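Local coordinates for protein pectate lyase (Cellvibrio cellulosa, PDB 1GXO) that cleaves polygalacturonic acid (pectate) by anti-beta-elimination, this chain being the catalytic module of a longer, family 10 polysaccharide lyase, at residues Y256-S261 against S274-R279. The protein carries 1 engineered substitution. Residues are numbered along the deposited sequence; the frame is centred on the assembly and turned at random.
Sequences YTYDSS and SKMWYR. With ADA (alpha-D-galactopyranuronic acid), chain B.
Two short strands meet at the surface of the lyase module, and strand 274-278 leads on to an arginine of the glycan pocket. Strands 256-258 and 274-278 belong to different two-stranded sheets, and their directions differ by 53°. They diverge, and the two hydrogen bonds sit at one end, between Tyr-256 and Ser-274. Tyr-256 N donates to Ser-274 O at 3.3 Å, well above the carbonyl plane. In return Ser-274 OG donates to Tyr-256 O at 2.7 Å. With chi1 at 178°, Ser-274 OG is swung away from its own amide and over to that carbonyl. It also lies 3.4 Å from Thr-257 CB.

Further along, Met-276 SD packs 3.8 Å from Tyr-258 CB and meets the Tyr-258 ring at its edge, a Met-aromatic contact. The far end of that ring is held by a hydrogen bond between its OH and Trp-314 N. The methionine side chain bends at chi3 (80°), and Met-276 CE sits over the centre of the Tyr-278 ring, 3.9 Å above its plane.

At the end of 274-279, Arg-279 reaches into the pocket. Its NH1 and NH2 each hydrogen-bond at 2.8 Å to one galacturonate carboxylate oxygen, O6B and O6A respectively. NH1 also bonds to Ser-313 O. The paired, nearly straight bonds hold the carboxylate in a definite orientation, with Ser-313 N a further donor to the sugar, and probably offset its charge.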
# COMPACT_ATOMS: atom_id res chain seq x y z
N TYR A 256 2.20 24.88 6.45
CA TYR A 256 3.48 24.21 6.19
C TYR A 256 3.38 23.24 4.99
O TYR A 256 2.28 22.77 4.64
CB TYR A 256 3.93 23.43 7.43
CG TYR A 256 4.65 24.27 8.47
CD1 TYR A 256 6.04 24.44 8.40
CD2 TYR A 256 3.95 24.86 9.52
CE1 TYR A 256 6.72 25.20 9.36
CE2 TYR A 256 4.62 25.62 10.49
CZ TYR A 256 6.01 25.80 10.39
OH TYR A 256 6.68 26.57 11.33
N THR A 257 4.53 22.94 4.38
CA THR A 257 4.59 21.92 3.34
C THR A 257 5.90 21.13 3.46
O THR A 257 6.85 21.58 4.13
CB THR A 257 4.43 22.56 1.94
OG1 THR A 257 4.12 21.56 0.97
CG2 THR A 257 5.74 23.12 1.44
N TYR A 258 5.97 19.96 2.83
CA TYR A 258 7.23 19.20 2.83
C TYR A 258 7.86 19.40 1.49
O TYR A 258 7.26 19.13 0.46
CB TYR A 258 6.98 17.72 3.11
CG TYR A 258 8.24 16.91 3.43
CD1 TYR A 258 8.61 16.65 4.76
CD2 TYR A 258 9.02 16.35 2.41
CE1 TYR A 258 9.75 15.88 5.06
CE2 TYR A 258 10.17 15.58 2.70
CZ TYR A 258 10.52 15.35 4.02
OH TYR A 258 11.64 14.60 4.30
N ASP A 259 9.07 19.91 1.49
CA ASP A 259 9.77 20.18 0.24
C ASP A 259 11.06 19.38 0.24
O ASP A 259 12.06 19.80 0.83
CB ASP A 259 10.03 21.69 0.08
CG ASP A 259 10.69 22.05 -1.25
OD1 ASP A 259 10.72 23.26 -1.58
OD2 ASP A 259 11.20 21.20 -2.04
N SER A 260 11.02 18.22 -0.43
CA SER A 260 12.14 17.26 -0.43
C SER A 260 13.45 17.83 -0.98
O SER A 260 14.52 17.32 -0.66
CB SER A 260 11.78 15.97 -1.20
OG SER A 260 11.35 16.25 -2.52
N SER A 261 13.37 18.87 -1.80
CA SER A 261 14.57 19.51 -2.35
C SER A 261 15.30 20.35 -1.29
O SER A 261 16.44 20.78 -1.52
CB SER A 261 14.23 20.34 -3.60
OG SER A 261 13.64 21.60 -3.26
N SER A 274 -1.33 25.88 2.82
CA SER A 274 -0.87 24.49 2.76
C SER A 274 -0.95 23.72 4.10
O SER A 274 -0.77 24.29 5.18
CB SER A 274 0.58 24.45 2.23
OG SER A 274 1.10 23.12 2.20
N LYS A 275 -1.21 22.42 3.99
CA LYS A 275 -1.14 21.49 5.13
C LYS A 275 -0.06 20.46 4.92
O LYS A 275 0.18 20.02 3.80
CB LYS A 275 -2.45 20.72 5.30
CG LYS A 275 -3.66 21.57 5.62
CD LYS A 275 -4.87 20.68 5.86
CE LYS A 275 -6.15 21.49 6.11
NZ LYS A 275 -6.34 22.58 5.11
N MET A 276 0.58 20.05 6.02
CA MET A 276 1.52 18.94 5.97
C MET A 276 1.15 17.80 6.90
O MET A 276 0.70 18.02 8.03
CB MET A 276 2.96 19.39 6.27
CG MET A 276 4.00 18.37 5.78
SD MET A 276 5.59 18.63 6.52
CE MET A 276 5.34 17.86 8.15
N TRP A 277 1.36 16.58 6.43
CA TRP A 277 1.22 15.41 7.29
C TRP A 277 2.57 14.77 7.52
O TRP A 277 3.38 14.68 6.62
CB TRP A 277 0.23 14.39 6.70
CG TRP A 277 -1.21 14.87 6.72
CD1 TRP A 277 -2.18 14.56 7.64
CD2 TRP A 277 -1.85 15.71 5.74
NE1 TRP A 277 -3.37 15.14 7.27
CE2 TRP A 277 -3.19 15.88 6.14
CE3 TRP A 277 -1.41 16.35 4.57
CZ2 TRP A 277 -4.10 16.65 5.41
CZ3 TRP A 277 -2.32 17.13 3.85
CH2 TRP A 277 -3.65 17.27 4.27
N TYR A 278 2.80 14.33 8.75
CA TYR A 278 4.01 13.61 9.09
C TYR A 278 3.94 12.21 8.54
O TYR A 278 2.85 11.67 8.36
CB TYR A 278 4.21 13.60 10.61
CG TYR A 278 4.64 14.94 11.18
CD1 TYR A 278 5.99 15.27 11.27
CD2 TYR A 278 3.70 15.86 11.64
CE1 TYR A 278 6.40 16.49 11.81
CE2 TYR A 278 4.09 17.10 12.18
CZ TYR A 278 5.45 17.40 12.26
OH TYR A 278 5.89 18.62 12.76
N ARG A 279 5.11 11.64 8.25
CA ARG A 279 5.25 10.24 7.86
C ARG A 279 4.87 9.30 9.01
O ARG A 279 4.23 8.27 8.79
CB ARG A 279 6.70 9.93 7.40
CG ARG A 279 6.92 8.50 6.87
CD ARG A 279 6.22 8.25 5.57
NE ARG A 279 6.57 7.02 4.83
CZ ARG A 279 7.50 6.96 3.88
NH1 ARG A 279 8.22 8.02 3.57
NH2 ARG A 279 7.72 5.82 3.23
C1 ADA B . 13.04 4.92 -1.05
C2 ADA B . 13.26 6.07 -2.05
C3 ADA B . 13.28 7.42 -1.28
C4 ADA B . 11.98 7.60 -0.48
C5 ADA B . 11.85 6.38 0.45
C6 ADA B . 10.58 6.48 1.30
O2 ADA B . 14.45 5.91 -2.80
O3 ADA B . 13.58 8.54 -2.11
O4 ADA B . 10.92 7.64 -1.44
O5 ADA B . 11.86 5.18 -0.33
O6B ADA B . 10.37 7.54 1.89
O6A ADA B . 9.83 5.50 1.38